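Local structure of imelysin peptidase (Bacteroides ovatus, 3N8U) at residues Asn128-Arg133 with Trp282-Ala287; Ile168-Lys173 with Met195-Glu200; Tyr117-Arg122 with Phe182-Pro187. The protein is of uncertain function but belongs to the imelysin family, named for a peptidase, and may act as a peptidase or in iron uptake. All coordinates share one frame; numbering follows the deposited sequence. Where two conformers were deposited one is given.

Contact 1: residues Asn128-Arg133 with Trp282-Ala287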
loop_
_atom_site.group_PDB
_atom_site.type_symbol
_atom_site.label_atom_id
_atom_site.label_comp_id
_atom_site.label_asym_id
_atom_site.label_seq_id
_atom_site.Cartn_x
_atom_site.Cartn_y
_atom_site.Cartn_z
ATOM N N ASN A 128 4.364 -4.924 -1.506
ATOM C CA ASN A 128 3.400 -5.342 -0.448
ATOM C C ASN A 128 3.965 -6.565 0.288
ATOM O O ASN A 128 3.900 -6.640 1.513
ATOM C CB ASN A 128 2.029 -5.703 -1.031
ATOM C CG ASN A 128 1.299 -4.591 -1.757
ATOM O OD1 ASN A 128 0.374 -4.860 -2.531
ATOM N ND2 ASN A 128 1.608 -3.322 -1.426
ATOM N N ILE A 129 4.534 -7.515 -0.460
ATOM C CA ILE A 129 5.179 -8.672 0.195
ATOM C C ILE A 129 6.428 -8.220 0.986
ATOM O O ILE A 129 6.680 -8.722 2.087
ATOM C CB ILE A 129 5.517 -9.775 -0.850
ATOM C CG1 ILE A 129 4.240 -10.260 -1.615
ATOM C CG2 ILE A 129 6.228 -10.965 -0.143
ATOM C CD1 ILE A 129 2.993 -10.682 -0.742
ATOM N N TYR A 130 7.201 -7.247 0.463
ATOM C CA TYR A 130 8.346 -6.738 1.234
ATOM C C TYR A 130 7.897 -6.048 2.514
ATOM O O TYR A 130 8.668 -5.993 3.482
ATOM C CB TYR A 130 9.227 -5.827 0.399
ATOM C CG TYR A 130 10.027 -6.583 -0.641
ATOM C CD1 TYR A 130 10.488 -7.873 -0.393
ATOM C CD2 TYR A 130 10.335 -6.002 -1.868
ATOM C CE1 TYR A 130 11.232 -8.571 -1.342
ATOM C CE2 TYR A 130 11.087 -6.688 -2.823
ATOM C CZ TYR A 130 11.539 -7.969 -2.551
ATOM O OH TYR A 130 12.286 -8.655 -3.478
ATOM N N SER A 131 6.631 -5.579 2.554
ATOM C CA SER A 131 6.079 -5.006 3.793
ATOM C C SER A 131 6.051 -6.113 4.854
ATOM O O SER A 131 6.409 -5.874 6.011
ATOM C CB SER A 131 4.670 -4.468 3.576
ATOM O OG SER A 131 4.278 -3.707 4.713
ATOM N N ILE A 132 5.587 -7.327 4.451
ATOM C CA ILE A 132 5.586 -8.504 5.336
ATOM C C ILE A 132 7.012 -8.810 5.776
ATOM O O ILE A 132 7.253 -9.001 6.963
ATOM C CB ILE A 132 4.917 -9.732 4.682
ATOM C CG1 ILE A 132 3.432 -9.465 4.331
ATOM C CG2 ILE A 132 5.075 -10.981 5.606
ATOM C CD1 ILE A 132 2.792 -10.572 3.491
ATOM N N ARG A 133 7.961 -8.841 4.831
ATOM C CA ARG A 133 9.358 -9.105 5.175
ATOM C C ARG A 133 9.846 -8.108 6.231
ATOM O O ARG A 133 10.381 -8.505 7.266
ATOM C CB ARG A 133 10.219 -8.987 3.922
ATOM C CG ARG A 133 11.688 -9.220 4.211
ATOM C CD ARG A 133 12.603 -8.600 3.194
ATOM N NE ARG A 133 12.488 -7.142 3.157
ATOM C CZ ARG A 133 13.027 -6.382 2.205
ATOM N NH1 ARG A 133 13.702 -6.942 1.200
ATOM N NH2 ARG A 133 12.890 -5.060 2.244
ATOM N N TRP A 282 4.579 3.673 0.555
ATOM C CA TRP A 282 3.172 3.313 0.730
ATOM C C TRP A 282 2.975 1.794 0.553
ATOM O O TRP A 282 2.366 1.129 1.402
ATOM C CB TRP A 282 2.243 4.086 -0.233
ATOM C CG TRP A 282 0.848 3.540 -0.180
ATOM C CD1 TRP A 282 0.269 2.704 -1.082
ATOM C CD2 TRP A 282 -0.037 3.580 0.958
ATOM N NE1 TRP A 282 -0.954 2.271 -0.612
ATOM C CE2 TRP A 282 -1.149 2.764 0.652
ATOM C CE3 TRP A 282 0.044 4.170 2.239
ATOM C CZ2 TRP A 282 -2.207 2.563 1.552
ATOM C CZ3 TRP A 282 -1.009 3.967 3.138
ATOM C CH2 TRP A 282 -2.119 3.176 2.788
ATOM N N GLU A 283 3.455 1.249 -0.563
ATOM C CA GLU A 283 3.291 -0.173 -0.845
ATOM C C GLU A 283 3.976 -1.046 0.215
ATOM O O GLU A 283 3.432 -2.083 0.614
ATOM C CB GLU A 283 3.838 -0.472 -2.234
ATOM C CG GLU A 283 3.013 0.196 -3.321
ATOM C CD GLU A 283 3.754 0.494 -4.613
ATOM O OE1 GLU A 283 5.002 0.358 -4.661
ATOM O OE2 GLU A 283 3.074 0.911 -5.575
ATOM N N LYS A 284 5.113 -0.568 0.725
ATOM C CA LYS A 284 5.869 -1.241 1.773
ATOM C C LYS A 284 5.223 -1.051 3.149
ATOM O O LYS A 284 5.738 -1.575 4.146
ATOM C CB LYS A 284 7.332 -0.781 1.778
ATOM C CG LYS A 284 8.106 -1.364 0.594
ATOM C CD LYS A 284 9.559 -1.176 0.746
ATOM C CE LYS A 284 10.329 -1.966 -0.288
ATOM N NZ LYS A 284 11.757 -1.603 -0.270
ATOM N N SER A 285 4.078 -0.336 3.212
ATOM C CA SER A 285 3.346 -0.160 4.482
ATOM C C SER A 285 2.079 -1.029 4.537
ATOM O O SER A 285 1.369 -1.020 5.542
ATOM C CB SER A 285 2.976 1.316 4.712
ATOM O OG SER A 285 1.792 1.710 4.022
ATOM N N GLU A 286 1.750 -1.728 3.422
ATOM C CA GLU A 286 0.478 -2.416 3.348
ATOM C C GLU A 286 0.327 -3.648 4.221
ATOM O O GLU A 286 -0.787 -4.154 4.330
ATOM C CB GLU A 286 0.060 -2.658 1.901
ATOM C CG GLU A 286 -0.176 -1.355 1.145
ATOM C CD GLU A 286 -0.805 -1.560 -0.215
ATOM O OE1 GLU A 286 -1.761 -2.369 -0.308
ATOM O OE2 GLU A 286 -0.353 -0.907 -1.186
ATOM N N ALA A 287 1.414 -4.100 4.892
ATOM C CA ALA A 287 1.301 -5.180 5.891
ATOM C C ALA A 287 0.898 -4.607 7.237
ATOM O O ALA A 287 0.708 -5.373 8.181
ATOM C CB ALA A 287 2.618 -5.944 6.029
#

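Contact 2: residues Ile168-Lys173 with Met195-Glu200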
loop_
_atom_site.group_PDB
_atom_site.type_symbol
_atom_site.label_atom_id
_atom_site.label_comp_id
_atom_site.label_asym_id
_atom_site.label_seq_id
_atom_site.Cartn_x
_atom_site.Cartn_y
_atom_site.Cartn_z
ATOM N N ILE A 168 8.027 -15.971 2.330
ATOM C CA ILE A 168 7.989 -14.542 1.976
ATOM C C ILE A 168 8.734 -14.354 0.648
ATOM O O ILE A 168 8.221 -13.727 -0.279
ATOM C CB ILE A 168 8.635 -13.687 3.118
ATOM C CG1 ILE A 168 7.750 -13.710 4.395
ATOM C CG2 ILE A 168 8.881 -12.237 2.642
ATOM C CD1 ILE A 168 8.459 -13.153 5.690
ATOM N N GLN A 169 9.947 -14.932 0.560
ATOM C CA GLN A 169 10.775 -14.804 -0.646
ATOM C C GLN A 169 10.106 -15.478 -1.846
ATOM O O GLN A 169 10.145 -14.926 -2.953
ATOM C CB GLN A 169 12.205 -15.361 -0.416
ATOM C CG GLN A 169 13.045 -14.552 0.592
ATOM C CD GLN A 169 13.281 -13.107 0.173
ATOM O OE1 GLN A 169 13.749 -12.821 -0.938
ATOM N NE2 GLN A 169 12.957 -12.161 1.056
ATOM N N LYS A 170 9.458 -16.634 -1.635
ATOM C CA LYS A 170 8.778 -17.354 -2.714
ATOM C C LYS A 170 7.654 -16.485 -3.323
ATOM O O LYS A 170 7.496 -16.459 -4.541
ATOM C CB LYS A 170 8.205 -18.680 -2.193
ATOM C CG LYS A 170 7.591 -19.561 -3.280
ATOM C CD LYS A 170 6.966 -20.797 -2.663
ATOM C CE LYS A 170 6.430 -21.740 -3.724
ATOM N NZ LYS A 170 5.969 -23.029 -3.114
ATOM N N ALA A 171 6.894 -15.761 -2.468
ATOM C CA ALA A 171 5.790 -14.917 -2.939
ATOM C C ALA A 171 6.320 -13.729 -3.707
ATOM O O ALA A 171 5.831 -13.442 -4.816
ATOM C CB ALA A 171 4.944 -14.453 -1.755
ATOM N N ALA A 172 7.373 -13.070 -3.185
ATOM C CA ALA A 172 7.966 -11.910 -3.873
ATOM C C ALA A 172 8.543 -12.347 -5.241
ATOM O O ALA A 172 8.281 -11.699 -6.269
ATOM C CB ALA A 172 9.064 -11.306 -3.015
ATOM N N LYS A 173 9.281 -13.481 -5.258
ATOM C CA LYS A 173 9.861 -13.995 -6.494
ATOM C C LYS A 173 8.764 -14.405 -7.494
ATOM O O LYS A 173 8.892 -14.113 -8.701
ATOM C CB LYS A 173 10.770 -15.189 -6.188
ATOM C CG LYS A 173 11.373 -15.798 -7.460
ATOM C CD LYS A 173 12.448 -16.845 -7.179
ATOM C CE LYS A 173 12.894 -17.566 -8.449
ATOM N NZ LYS A 173 13.087 -16.629 -9.599
HETATM N N MSE A 195 -0.379 -16.566 -7.179
HETATM C CA MSE A 195 -1.529 -16.725 -6.300
HETATM C C MSE A 195 -1.261 -17.836 -5.304
HETATM O O MSE A 195 -1.528 -17.679 -4.104
HETATM C CB MSE A 195 -2.804 -16.990 -7.093
HETATM C CG MSE A 195 -3.240 -15.752 -7.863
HETATM SE SE MSE A 195 -4.778 -16.160 -9.016
HETATM C CE MSE A 195 -6.216 -16.389 -7.664
ATOM N N ASP A 196 -0.707 -18.965 -5.786
ATOM C CA ASP A 196 -0.406 -20.107 -4.908
ATOM C C ASP A 196 0.571 -19.699 -3.815
ATOM O O ASP A 196 0.343 -20.024 -2.618
ATOM C CB ASP A 196 0.170 -21.294 -5.708
ATOM C CG ASP A 196 -0.831 -21.994 -6.613
ATOM O OD1 ASP A 196 -2.049 -21.745 -6.460
ATOM O OD2 ASP A 196 -0.399 -22.800 -7.456
ATOM N N ALA A 197 1.679 -19.015 -4.210
ATOM C CA ALA A 197 2.716 -18.577 -3.250
ATOM C C ALA A 197 2.145 -17.577 -2.211
ATOM O O ALA A 197 2.483 -17.655 -1.020
ATOM C CB ALA A 197 3.910 -17.981 -3.981
ATOM N N CYS A 198 1.261 -16.679 -2.637
ATOM C CA CYS A 198 0.642 -15.754 -1.687
ATOM C C CYS A 198 -0.261 -16.483 -0.698
ATOM O O CYS A 198 -0.264 -16.138 0.478
ATOM C CB CYS A 198 -0.111 -14.657 -2.423
ATOM S SG CYS A 198 0.973 -13.479 -3.285
ATOM N N ALA A 199 -1.028 -17.507 -1.176
ATOM C CA ALA A 199 -1.940 -18.288 -0.330
ATOM C C ALA A 199 -1.125 -19.087 0.681
ATOM O O ALA A 199 -1.502 -19.173 1.850
ATOM C CB ALA A 199 -2.782 -19.228 -1.187
ATOM N N GLU A 200 0.039 -19.619 0.241
ATOM C CA GLU A 200 0.910 -20.388 1.146
ATOM C C GLU A 200 1.490 -19.463 2.219
ATOM O O GLU A 200 1.589 -19.846 3.394
ATOM C CB GLU A 200 2.053 -21.067 0.373
ATOM C CG GLU A 200 1.579 -22.206 -0.531
ATOM C CD GLU A 200 2.591 -22.643 -1.570
ATOM O OE1 GLU A 200 3.770 -22.228 -1.471
ATOM O OE2 GLU A 200 2.202 -23.382 -2.503
HETATM O O HOH W 1 3.490 -23.072 -5.109
#

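Contact 3: residues Tyr117-Arg122 with Phe182-Pro187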
loop_
_atom_site.group_PDB
_atom_site.type_symbol
_atom_site.label_atom_id
_atom_site.label_comp_id
_atom_site.label_asym_id
_atom_site.label_seq_id
_atom_site.Cartn_x
_atom_site.Cartn_y
_atom_site.Cartn_z
ATOM N N TYR A 117 -2.096 1.381 -14.992
ATOM C CA TYR A 117 -1.859 2.578 -15.860
ATOM C C TYR A 117 -0.371 2.778 -16.122
ATOM O O TYR A 117 0.030 3.189 -17.224
ATOM C CB TYR A 117 -2.405 3.861 -15.227
ATOM C CG TYR A 117 -3.862 3.863 -14.818
ATOM C CD1 TYR A 117 -4.850 3.361 -15.669
ATOM C CD2 TYR A 117 -4.270 4.487 -13.644
ATOM C CE1 TYR A 117 -6.202 3.460 -15.339
ATOM C CE2 TYR A 117 -5.608 4.545 -13.281
ATOM C CZ TYR A 117 -6.575 4.053 -14.136
ATOM O OH TYR A 117 -7.895 4.151 -13.755
ATOM N N SER A 118 0.447 2.524 -15.084
ATOM C CA SER A 118 1.879 2.692 -15.128
ATOM C C SER A 118 2.621 1.346 -15.324
ATOM O O SER A 118 3.829 1.308 -15.192
ATOM C CB SER A 118 2.340 3.343 -13.833
ATOM O OG SER A 118 1.970 2.575 -12.696
ATOM N N TRP A 119 1.885 0.244 -15.615
ATOM C CA TRP A 119 2.483 -1.108 -15.765
ATOM C C TRP A 119 3.327 -1.458 -14.518
ATOM O O TRP A 119 4.423 -2.044 -14.618
ATOM C CB TRP A 119 3.344 -1.171 -17.033
ATOM C CG TRP A 119 2.583 -1.317 -18.313
ATOM C CD1 TRP A 119 1.250 -1.077 -18.527
ATOM C CD2 TRP A 119 3.131 -1.709 -19.573
ATOM N NE1 TRP A 119 0.941 -1.289 -19.860
ATOM C CE2 TRP A 119 2.079 -1.678 -20.522
ATOM C CE3 TRP A 119 4.414 -2.111 -19.991
ATOM C CZ2 TRP A 119 2.268 -2.050 -21.868
ATOM C CZ3 TRP A 119 4.609 -2.459 -21.331
ATOM C CH2 TRP A 119 3.538 -2.445 -22.246
ATOM N N HIS A 120 2.848 -1.026 -13.365
ATOM C CA HIS A 120 3.580 -1.101 -12.114
ATOM C C HIS A 120 3.014 -2.172 -11.157
ATOM O O HIS A 120 3.527 -2.324 -10.068
ATOM C CB HIS A 120 3.535 0.323 -11.482
ATOM C CG HIS A 120 4.041 0.434 -10.085
ATOM N ND1 HIS A 120 5.379 0.274 -9.795
ATOM C CD2 HIS A 120 3.375 0.776 -8.952
ATOM C CE1 HIS A 120 5.495 0.518 -8.493
ATOM N NE2 HIS A 120 4.305 0.805 -7.941
ATOM N N SER A 121 1.995 -2.929 -11.570
ATOM C CA SER A 121 1.378 -3.913 -10.662
ATOM C C SER A 121 2.357 -4.904 -10.071
ATOM O O SER A 121 2.324 -5.134 -8.852
ATOM C CB SER A 121 0.201 -4.618 -11.303
ATOM O OG SER A 121 0.629 -5.443 -12.370
ATOM N N ARG A 122 3.257 -5.476 -10.882
ATOM C CA ARG A 122 4.205 -6.449 -10.326
ATOM C C ARG A 122 5.013 -5.821 -9.199
ATOM O O ARG A 122 5.177 -6.429 -8.122
ATOM C CB ARG A 122 5.155 -6.945 -11.424
ATOM C CG ARG A 122 4.517 -7.951 -12.385
ATOM C CD ARG A 122 5.361 -8.113 -13.659
ATOM N NE ARG A 122 6.719 -8.598 -13.373
ATOM C CZ ARG A 122 7.806 -7.828 -13.307
ATOM N NH1 ARG A 122 7.717 -6.516 -13.522
ATOM N NH2 ARG A 122 8.981 -8.355 -12.980
ATOM N N PHE A 182 2.031 -7.403 -15.718
ATOM C CA PHE A 182 1.001 -8.372 -15.345
ATOM C C PHE A 182 -0.318 -8.094 -16.095
ATOM O O PHE A 182 -0.974 -9.035 -16.491
ATOM C CB PHE A 182 0.788 -8.339 -13.830
ATOM C CG PHE A 182 -0.496 -8.959 -13.334
ATOM C CD1 PHE A 182 -0.804 -10.296 -13.618
ATOM C CD2 PHE A 182 -1.344 -8.250 -12.490
ATOM C CE1 PHE A 182 -1.992 -10.880 -13.141
ATOM C CE2 PHE A 182 -2.533 -8.830 -12.018
ATOM C CZ PHE A 182 -2.839 -10.150 -12.329
ATOM N N ARG A 183 -0.651 -6.821 -16.351
ATOM C CA ARG A 183 -1.905 -6.487 -17.053
ATOM C C ARG A 183 -2.034 -7.257 -18.403
ATOM O O ARG A 183 -3.144 -7.606 -18.796
ATOM C CB ARG A 183 -1.989 -4.963 -17.277
ATOM C CG ARG A 183 -3.298 -4.512 -17.903
ATOM C CD ARG A 183 -3.101 -4.101 -19.363
ATOM N NE ARG A 183 -4.341 -3.552 -19.901
ATOM C CZ ARG A 183 -4.674 -3.564 -21.182
ATOM N NH1 ARG A 183 -3.878 -4.142 -22.078
ATOM N NH2 ARG A 183 -5.832 -3.054 -21.574
ATOM N N ASN A 184 -0.895 -7.516 -19.087
ATOM C CA ASN A 184 -0.883 -8.228 -20.374
ATOM C C ASN A 184 -0.588 -9.713 -20.263
ATOM O O ASN A 184 -0.519 -10.409 -21.278
ATOM C CB ASN A 184 0.069 -7.545 -21.363
ATOM C CG ASN A 184 -0.484 -6.234 -21.856
ATOM O OD1 ASN A 184 -1.695 -6.000 -21.795
ATOM N ND2 ASN A 184 0.386 -5.319 -22.246
ATOM N N HIS A 185 -0.461 -10.225 -19.028
ATOM C CA HIS A 185 -0.176 -11.645 -18.829
ATOM C C HIS A 185 -1.063 -12.206 -17.706
ATOM O O HIS A 185 -0.631 -13.074 -16.945
ATOM C CB HIS A 185 1.317 -11.817 -18.502
ATOM C CG HIS A 185 2.212 -11.368 -19.623
ATOM N ND1 HIS A 185 2.705 -10.075 -19.675
ATOM C CD2 HIS A 185 2.642 -12.046 -20.717
ATOM C CE1 HIS A 185 3.435 -10.012 -20.785
ATOM N NE2 HIS A 185 3.422 -11.167 -21.444
ATOM N N ILE A 186 -2.312 -11.722 -17.621
ATOM C CA ILE A 186 -3.247 -12.136 -16.572
ATOM C C ILE A 186 -3.427 -13.663 -16.469
ATOM O O ILE A 186 -3.257 -14.203 -15.375
ATOM C CB ILE A 186 -4.592 -11.371 -16.644
ATOM C CG1 ILE A 186 -4.392 -9.881 -16.316
ATOM C CG2 ILE A 186 -5.650 -12.006 -15.698
ATOM C CD1 ILE A 186 -5.633 -8.979 -16.652
ATOM N N PRO A 187 -3.718 -14.386 -17.571
ATOM C CA PRO A 187 -4.011 -15.825 -17.431
ATOM C C PRO A 187 -2.757 -16.694 -17.376
ATOM O O PRO A 187 -2.866 -17.932 -17.401
ATOM C CB PRO A 187 -4.830 -16.125 -18.684
ATOM C CG PRO A 187 -4.293 -15.198 -19.698
ATOM C CD PRO A 187 -4.011 -13.911 -18.942
HETATM O O HOH W 2 3.245 -5.248 -14.045
#

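Contact 1: residues Asn128-Arg133 with Trp282-Ala287
Ser131 and Lys284 bring their CA atoms to 4.3 Å where helix 121-137 passes the C-terminal end of helix 265-283, whose chain leaves through a type I beta turn from Glu283 to Glu286. The hydroxyl of Ser131 works in both directions on the turn. Its OG lies opposite the backbone N (chi1 -169°), which points it into the turn, where it donates to Lys284 O at 2.6 Å from above the carbonyl plane rather than along a lone pair. The same OG accepts from Ala287 N at 2.9 Å, with an N-H...O angle of 153°, so one small side chain ties two successive parts of the backbone. Three residues earlier, Asn128 ND2 gives a hydrogen bond to Glu283 O (3.0 Å) lying nearly in its own amide plane. Glu286 N reaches that carbonyl oxygen from the opposite face, closing the turn. The amide nitrogen of Asn128 also makes a weak, bent bond to Glu286 OE2, with amide and carboxylate planes 55° apart. Lys93 holds the far ends of both groups, meeting Asn128 OD1 and Glu286 OE1, and a bound magnesium ion lies about 4 Å from the side chain of Glu286. Apolar contact is modest: Ile132 CG1 meets Ala287 CB at 4.0 Å. Extended Lys284 passes Tyr130 with its CE 4.1 Å from Tyr130 CB; its ammonium group pairs with Glu280, which may offset the nearby charge of Arg133. Helix 71-102 packs on Asn128, Ile132 and Glu286 through Ile85, helix 158-177 backs Ile129 and Tyr130, and helix 223-261 covers Ser285, leaving this junction largely buried among the helices.

Contact 2: residues Ile168-Lys173 with Met195-Glu200
Ala171 and Ala197 form the close point of an antiparallel helix pair, helices 158-177 and 189-214, which follow each other in the chain as a helical hairpin of the bundle. The methyl of Ala197 points at the opposing backbone: its CB lies 3.7 Å from Ala171 CA and 3.9 Å from Lys170 O. With only alanine methyls between the backbones at this point, the local axes approach to 8.3 Å at 155° between their directions. Cys198 SG sits beside Ala171 CB at the long distance of 4.4 Å, extending the apolar strip on the inner side. Toward solvent, the strip gives way to charge. Lys170 stretches straight from its helix, its first torsion near 180° (chi1 -175°) and the later ones extended, so that CG passes over the Ala197 methyl before the ammonium group meets Glu200 in a salt bridge.

Farther out, Leu201 extends the packing on Ala171, Ala174 touches Ala197, and Ile175 touches Cys198. Val89 of helix 71-102 meets Cys198 from a third helix, while the other side of helix 158-177 rests on helix 121-137 through Ile168 and Ala172. The carboxylate of Glu200 is gripped at both oxygens: OE1 takes Lys170 NZ at 2.9 Å on its syn lone pair, and a water accepting from Lys170 NZ at 3.2 Å donates to Glu200 OE2 at 2.9 Å.

Contact 3: residues Tyr117-Arg122 with Phe182-Pro187
Phe182, Trp119 and Ser121 carry most of this contact, in which the start of helix 121-137 meets the connection between helices 158-177 and 189-214. Ser121 approaches Phe182 at the ring edge: its OG lies near the ring plane, 3.4 Å from Phe182 CD2, and just 3.2 Å from Phe182 CB. The hydroxyl is set between the backbone N and the carbonyl carbon of Ser121 (chi1 67°), on the side of the phenylalanine. Phe182 then turns its ring inward, where Ile186 covers part of one face and Ile94 of helix 71-102 and Val113 add further apolar contact. The aliphatic part of Arg122 crosses at an angle, its CG 4.0 Å from Phe182 CB, while its guanidinium group reaches past to Gln176 O and Gln180 OE1.

Trp119, with left-handed helical backbone angles, takes the outer side. Its six-membered ring brings CZ2 to 3.8 Å from Asn184 ND2, the indole and amide planes standing 81° apart, a packing contact without a hydrogen bond. The amide of Asn184 is steadied by Arg183, whose NH1 donates to Asn184 OD1 at 2.9 Å in the carbonyl plane.

No direct hydrogen bond joins the two segments; a water does so instead, accepting from Phe182 N at 3.0 Å and from Arg122 N at 3.2 Å, and donating weakly to Trp119 O. Gln180 adds a second link, its NE2 bonding to Trp119 O. His185 N closes back on Phe182 O, giving the tight 3-10 turn. A 3-10 turn between two helices, packed on the first turn of a third and bridged to it by water, thus ties the connection 178-188 to the start of helix 121-137 in this all-helical imelysin-family fold.

In the fold
Helix 121-137 is common to contacts 1 and 3, whose centres lie about 19 Å apart. They meet directly where His120 NE2 comes within 2.7 Å of Glu283 OE2, a probable hydrogen bond. Contact 2 lies on the helix 158-177 side of contact 1, about 13 Å between centres, and the two share a packing interface: Ile129 CG2 rests 3.4 Å from Ile168 O, and Tyr130 CE1 lies 3.9 Å from Ala172 CB. Contacts 2 and 3 do not touch, although helices 158-177 and 189-214, paired in contact 2, are joined by the connection used in contact 3. Glu286 of contact 1 lies next to a bound magnesium ion, whereas the Ser121 and Cys198 side chains are about 12 and 14 Å from one.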